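PDB 3A35: lumazine protein from Photobacterium kishitanii, which serves as an antenna protein of luminous bacteria, binding a lumazine chromophore, or riboflavin or FMN in its place, and shifting luciferase emission to shorter wavelength. Local coordinates for residues A[4-16]-A[22-34]. Numbering follows the deposited sequence. Where two conformers were deposited one is given.
Sequences GIVQGAGIIKKIS and QRHGITFPKDILE
S16 and R23 exchange two backbone hydrogen bonds near the turn of a hairpin, and I11 and T27 repeat the exchange farther along, so that strands 8-16 and 22-27 run antiparallel. Between these pairs the ladder slips by one residue: K13 N (2.7 Å) and K14 N (3.2 Å) both donate to G25 O, the doubly held carbonyl of a classic beta bulge, while G25 N returns a bond to K14 O.

Hydrophobic contacts gather on the face that bears I12, I15, H24 and I26. I15 CG1 sits 4.1 Å from the centroid of the H24 ring, only 3° off its normal, a CH-pi contact over the face; a chi1 of -57° brings CG1 over the ring, beside the backbone N of I15, while CG2, anti to that N, meets H24 NE2. The imidazole is held in turn by its own strand, for H24 NE2 donates to Q22 OE1 at 2.9 Å, almost straight (177°) and within the ring plane. H24 ND1, near I12 CD1, is buried without a polar partner. I26 CG2 packs on G10 CA, which also makes a CA-H...O contact with T27 O (3.2 Å).

On the face of S16 and T27, one water links T27 OG1 to K13 NZ of the bulge, another S16 OG to R23 O. R23, its chain bent at chi3, turns NE to a salt bridge with D62, a residue of the chromophore site.

Past the strands, P29 CD lies 3.2 Å from A9 O, and I32 of the short helix presses CD1 tightly on G8 CA (3.5 Å).

The bulged backbone ladder and the packing of I15 on H24 belong to the first beta hairpin of the N-terminal six-stranded antiparallel barrel, the lumazine-binding fold shared with riboflavin synthase, with helix 30-34 reaching the start of the first strand through I32.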
loop_
_atom_site.group_PDB
_atom_site.type_symbol
_atom_site.label_atom_id
_atom_site.label_comp_id
_atom_site.label_asym_id
_atom_site.label_seq_id
_atom_site.Cartn_x
_atom_site.Cartn_y
_atom_site.Cartn_z
ATOM N N GLY A 4 -0.523 7.928 5.446
ATOM C CA GLY A 4 0.326 6.781 5.468
ATOM C C GLY A 4 0.408 5.960 6.744
ATOM O O GLY A 4 1.366 5.343 7.025
ATOM N N ILE A 5 -0.716 5.948 7.420
ATOM C CA ILE A 5 -0.987 5.144 8.561
ATOM C C ILE A 5 -2.205 4.310 8.253
ATOM O O ILE A 5 -3.328 4.813 8.053
ATOM C CB ILE A 5 -1.298 6.039 9.863
ATOM C CG1 ILE A 5 -0.010 6.809 10.148
ATOM C CG2 ILE A 5 -1.583 5.140 10.995
ATOM C CD1 ILE A 5 -0.221 7.871 11.243
ATOM N N VAL A 6 -1.868 3.045 8.118
ATOM C CA VAL A 6 -2.915 2.049 7.741
ATOM C C VAL A 6 -3.920 1.836 8.810
ATOM O O VAL A 6 -3.547 1.541 9.995
ATOM C CB VAL A 6 -2.218 0.709 7.275
ATOM C CG1 VAL A 6 -3.263 -0.395 6.971
ATOM C CG2 VAL A 6 -1.339 0.989 6.058
ATOM N N GLN A 7 -5.169 1.939 8.499
ATOM C CA GLN A 7 -6.248 1.856 9.480
ATOM C C GLN A 7 -6.840 0.494 9.583
ATOM O O GLN A 7 -7.465 0.153 10.615
ATOM C CB GLN A 7 -7.378 2.766 9.046
ATOM C CG GLN A 7 -6.995 4.199 9.097
ATOM C CD GLN A 7 -7.927 5.099 8.282
ATOM O OE1 GLN A 7 -8.831 4.695 7.598
ATOM N NE2 GLN A 7 -7.645 6.438 8.404
ATOM N N GLY A 8 -6.628 -0.399 8.616
ATOM C CA GLY A 8 -7.125 -1.814 8.767
ATOM C C GLY A 8 -6.733 -2.560 7.491
ATOM O O GLY A 8 -6.158 -1.985 6.570
ATOM N N ALA A 9 -7.139 -3.787 7.468
ATOM C CA ALA A 9 -6.739 -4.689 6.383
ATOM C C ALA A 9 -8.053 -5.120 5.739
ATOM O O ALA A 9 -9.035 -5.453 6.407
ATOM C CB ALA A 9 -6.068 -5.915 7.040
ATOM N N GLY A 10 -8.040 -5.122 4.394
ATOM C CA GLY A 10 -9.087 -5.745 3.630
ATOM C C GLY A 10 -8.637 -7.122 3.082
ATOM O O GLY A 10 -7.422 -7.336 2.973
ATOM N N ILE A 11 -9.588 -8.006 2.793
ATOM C CA ILE A 11 -9.233 -9.280 2.224
ATOM C C ILE A 11 -9.914 -9.375 0.837
ATOM O O ILE A 11 -11.137 -9.185 0.729
ATOM C CB ILE A 11 -9.670 -10.370 3.147
ATOM C CG1 ILE A 11 -8.975 -10.309 4.550
ATOM C CG2 ILE A 11 -9.415 -11.767 2.466
ATOM C CD1 ILE A 11 -7.490 -10.664 4.528
ATOM N N ILE A 12 -9.140 -9.625 -0.189
ATOM C CA ILE A 12 -9.755 -9.674 -1.551
ATOM C C ILE A 12 -10.724 -10.868 -1.630
ATOM O O ILE A 12 -10.337 -12.031 -1.255
ATOM C CB ILE A 12 -8.708 -9.813 -2.606
ATOM C CG1 ILE A 12 -7.714 -8.641 -2.608
ATOM C CG2 ILE A 12 -9.359 -9.985 -4.001
ATOM C CD1 ILE A 12 -6.663 -8.742 -3.594
ATOM N N LYS A 13 -11.965 -10.609 -1.977
ATOM C CA LYS A 13 -13.038 -11.650 -2.008
ATOM C C LYS A 13 -13.271 -12.086 -3.458
ATOM O O LYS A 13 -13.539 -13.303 -3.716
ATOM C CB LYS A 13 -14.245 -11.037 -1.396
ATOM C CG LYS A 13 -15.363 -12.020 -1.324
ATOM C CD LYS A 13 -16.513 -11.726 -0.505
ATOM C CE LYS A 13 -17.276 -13.009 0.027
ATOM N NZ LYS A 13 -18.580 -12.318 0.493
ATOM N N LYS A 14 -13.122 -11.199 -4.422
ATOM C CA LYS A 14 -13.527 -11.479 -5.802
ATOM C C LYS A 14 -12.619 -10.658 -6.725
ATOM O O LYS A 14 -12.267 -9.525 -6.397
ATOM C CB LYS A 14 -14.968 -10.905 -6.109
ATOM C CG LYS A 14 -16.101 -11.471 -5.278
ATOM C CD LYS A 14 -17.478 -10.951 -5.813
ATOM C CE LYS A 14 -18.675 -11.546 -5.038
ATOM N NZ LYS A 14 -19.844 -10.701 -5.197
ATOM N N ILE A 15 -12.190 -11.188 -7.864
ATOM C CA ILE A 15 -11.434 -10.453 -8.871
ATOM C C ILE A 15 -12.082 -10.766 -10.225
ATOM O O ILE A 15 -12.192 -11.940 -10.614
ATOM C CB ILE A 15 -10.030 -10.792 -8.870
ATOM C CG1 ILE A 15 -9.381 -10.548 -7.500
ATOM C CG2 ILE A 15 -9.229 -10.077 -10.053
ATOM C CD1 ILE A 15 -8.028 -11.100 -7.490
ATOM N N SER A 16 -12.418 -9.738 -10.970
ATOM C CA SER A 16 -12.918 -9.866 -12.383
ATOM C C SER A 16 -11.846 -9.468 -13.287
ATOM O O SER A 16 -11.323 -8.277 -13.129
ATOM C CB SER A 16 -14.060 -8.884 -12.552
ATOM O OG SER A 16 -15.224 -9.204 -11.773
ATOM N N GLN A 22 -9.309 -4.427 -14.027
ATOM C CA GLN A 22 -9.825 -5.492 -13.165
ATOM C C GLN A 22 -10.757 -4.900 -12.178
ATOM O O GLN A 22 -10.510 -3.782 -11.662
ATOM C CB GLN A 22 -8.718 -6.180 -12.402
ATOM C CG GLN A 22 -7.785 -6.963 -13.299
ATOM C CD GLN A 22 -6.675 -7.670 -12.600
ATOM O OE1 GLN A 22 -6.527 -7.589 -11.376
ATOM N NE2 GLN A 22 -5.934 -8.526 -13.315
ATOM N N ARG A 23 -11.764 -5.629 -11.731
ATOM C CA ARG A 23 -12.603 -5.184 -10.619
ATOM C C ARG A 23 -12.350 -6.081 -9.447
ATOM O O ARG A 23 -12.482 -7.321 -9.552
ATOM C CB ARG A 23 -14.114 -5.139 -11.008
ATOM C CG ARG A 23 -14.998 -4.864 -9.811
ATOM C CD ARG A 23 -16.430 -4.539 -10.182
ATOM N NE ARG A 23 -16.471 -3.332 -11.021
ATOM C CZ ARG A 23 -17.626 -2.891 -11.553
ATOM N NH1 ARG A 23 -18.739 -3.601 -11.389
ATOM N NH2 ARG A 23 -17.576 -1.855 -12.371
ATOM N N HIS A 24 -11.932 -5.469 -8.326
ATOM C CA HIS A 24 -11.658 -6.202 -7.147
ATOM C C HIS A 24 -12.735 -5.902 -6.087
ATOM O O HIS A 24 -13.035 -4.688 -5.797
ATOM C CB HIS A 24 -10.329 -5.786 -6.529
ATOM C CG HIS A 24 -9.152 -6.242 -7.307
ATOM N ND1 HIS A 24 -7.950 -6.551 -6.751
ATOM C CD2 HIS A 24 -9.019 -6.511 -8.642
ATOM C CE1 HIS A 24 -7.085 -6.937 -7.678
ATOM N NE2 HIS A 24 -7.702 -6.896 -8.872
ATOM N N GLY A 25 -13.338 -6.970 -5.491
ATOM C CA GLY A 25 -14.240 -6.835 -4.391
ATOM C C GLY A 25 -13.474 -7.180 -3.127
ATOM O O GLY A 25 -12.946 -8.332 -3.078
ATOM N N ILE A 26 -13.457 -6.307 -2.174
ATOM C CA ILE A 26 -12.581 -6.446 -0.991
ATOM C C ILE A 26 -13.476 -6.447 0.226
ATOM O O ILE A 26 -14.204 -5.489 0.506
ATOM C CB ILE A 26 -11.544 -5.287 -0.967
ATOM C CG1 ILE A 26 -10.720 -5.274 -2.287
ATOM C CG2 ILE A 26 -10.618 -5.484 0.218
ATOM C CD1 ILE A 26 -9.720 -4.100 -2.368
ATOM N N THR A 27 -13.388 -7.499 1.078
ATOM C CA THR A 27 -14.077 -7.478 2.382
ATOM C C THR A 27 -13.410 -6.533 3.316
ATOM O O THR A 27 -12.171 -6.582 3.585
ATOM C CB THR A 27 -13.971 -8.892 2.992
ATOM O OG1 THR A 27 -14.601 -9.818 2.101
ATOM C CG2 THR A 27 -14.663 -8.950 4.356
ATOM N N PHE A 28 -14.212 -5.608 3.857
ATOM C CA PHE A 28 -13.711 -4.586 4.742
ATOM C C PHE A 28 -14.089 -4.862 6.178
ATOM O O PHE A 28 -15.166 -5.345 6.391
ATOM C CB PHE A 28 -14.288 -3.180 4.427
ATOM C CG PHE A 28 -13.555 -2.375 3.369
ATOM C CD1 PHE A 28 -12.860 -2.975 2.316
ATOM C CD2 PHE A 28 -13.571 -0.989 3.452
ATOM C CE1 PHE A 28 -12.161 -2.174 1.402
ATOM C CE2 PHE A 28 -12.928 -0.170 2.475
ATOM C CZ PHE A 28 -12.274 -0.746 1.487
ATOM N N PRO A 29 -13.209 -4.479 7.094
ATOM C CA PRO A 29 -13.620 -4.553 8.516
ATOM C C PRO A 29 -14.709 -3.545 8.783
ATOM O O PRO A 29 -14.789 -2.482 8.128
ATOM C CB PRO A 29 -12.300 -4.251 9.282
ATOM C CG PRO A 29 -11.365 -3.669 8.344
ATOM C CD PRO A 29 -11.835 -3.943 6.891
ATOM N N LYS A 30 -15.513 -3.807 9.820
ATOM C CA LYS A 30 -16.704 -3.003 9.991
ATOM C C LYS A 30 -16.445 -1.520 10.226
ATOM O O LYS A 30 -17.184 -0.708 9.623
ATOM C CB LYS A 30 -17.598 -3.521 11.181
ATOM C CG LYS A 30 -19.065 -2.833 11.067
ATOM C CD LYS A 30 -19.940 -3.500 9.987
ATOM C CE LYS A 30 -21.388 -2.908 9.868
ATOM N NZ LYS A 30 -22.091 -3.461 8.649
ATOM N N ASP A 31 -15.417 -1.150 10.983
ATOM C CA ASP A 31 -15.140 0.285 11.222
ATOM C C ASP A 31 -14.780 1.040 9.978
ATOM O O ASP A 31 -15.137 2.170 9.754
ATOM C CB ASP A 31 -14.092 0.490 12.361
ATOM C CG ASP A 31 -12.624 0.004 12.017
ATOM O OD1 ASP A 31 -12.403 -1.043 11.245
ATOM O OD2 ASP A 31 -11.661 0.654 12.587
ATOM N N ILE A 32 -14.025 0.422 9.098
ATOM C CA ILE A 32 -13.704 1.119 7.870
ATOM C C ILE A 32 -14.889 1.026 6.951
ATOM O O ILE A 32 -15.160 1.988 6.246
ATOM C CB ILE A 32 -12.439 0.476 7.176
ATOM C CG1 ILE A 32 -11.289 0.513 8.244
ATOM C CG2 ILE A 32 -12.014 1.313 5.908
ATOM C CD1 ILE A 32 -9.970 -0.091 7.823
ATOM N N LEU A 33 -15.529 -0.124 6.812
ATOM C CA LEU A 33 -16.696 -0.269 5.908
ATOM C C LEU A 33 -17.730 0.875 6.120
ATOM O O LEU A 33 -18.262 1.419 5.164
ATOM C CB LEU A 33 -17.379 -1.620 6.242
ATOM C CG LEU A 33 -18.644 -1.810 5.490
ATOM C CD1 LEU A 33 -18.344 -1.988 3.994
ATOM C CD2 LEU A 33 -19.439 -3.065 6.001
ATOM N N GLU A 34 -18.091 1.139 7.340
ATOM C CA GLU A 34 -19.175 2.134 7.541
ATOM C C GLU A 34 -18.650 3.589 7.301
ATOM O O GLU A 34 -19.521 4.492 7.065
ATOM C CB GLU A 34 -19.779 1.943 8.946
ATOM C CG GLU A 34 -20.256 0.514 9.198
ATOM C CD GLU A 34 -21.705 0.412 8.905
ATOM O OE1 GLU A 34 -22.075 -0.326 7.983
ATOM O OE2 GLU A 34 -22.453 0.995 9.721
HETATM O O HOH W 1 -17.185 -10.711 2.685
HETATM O O HOH W 2 -15.126 -8.539 -8.954
#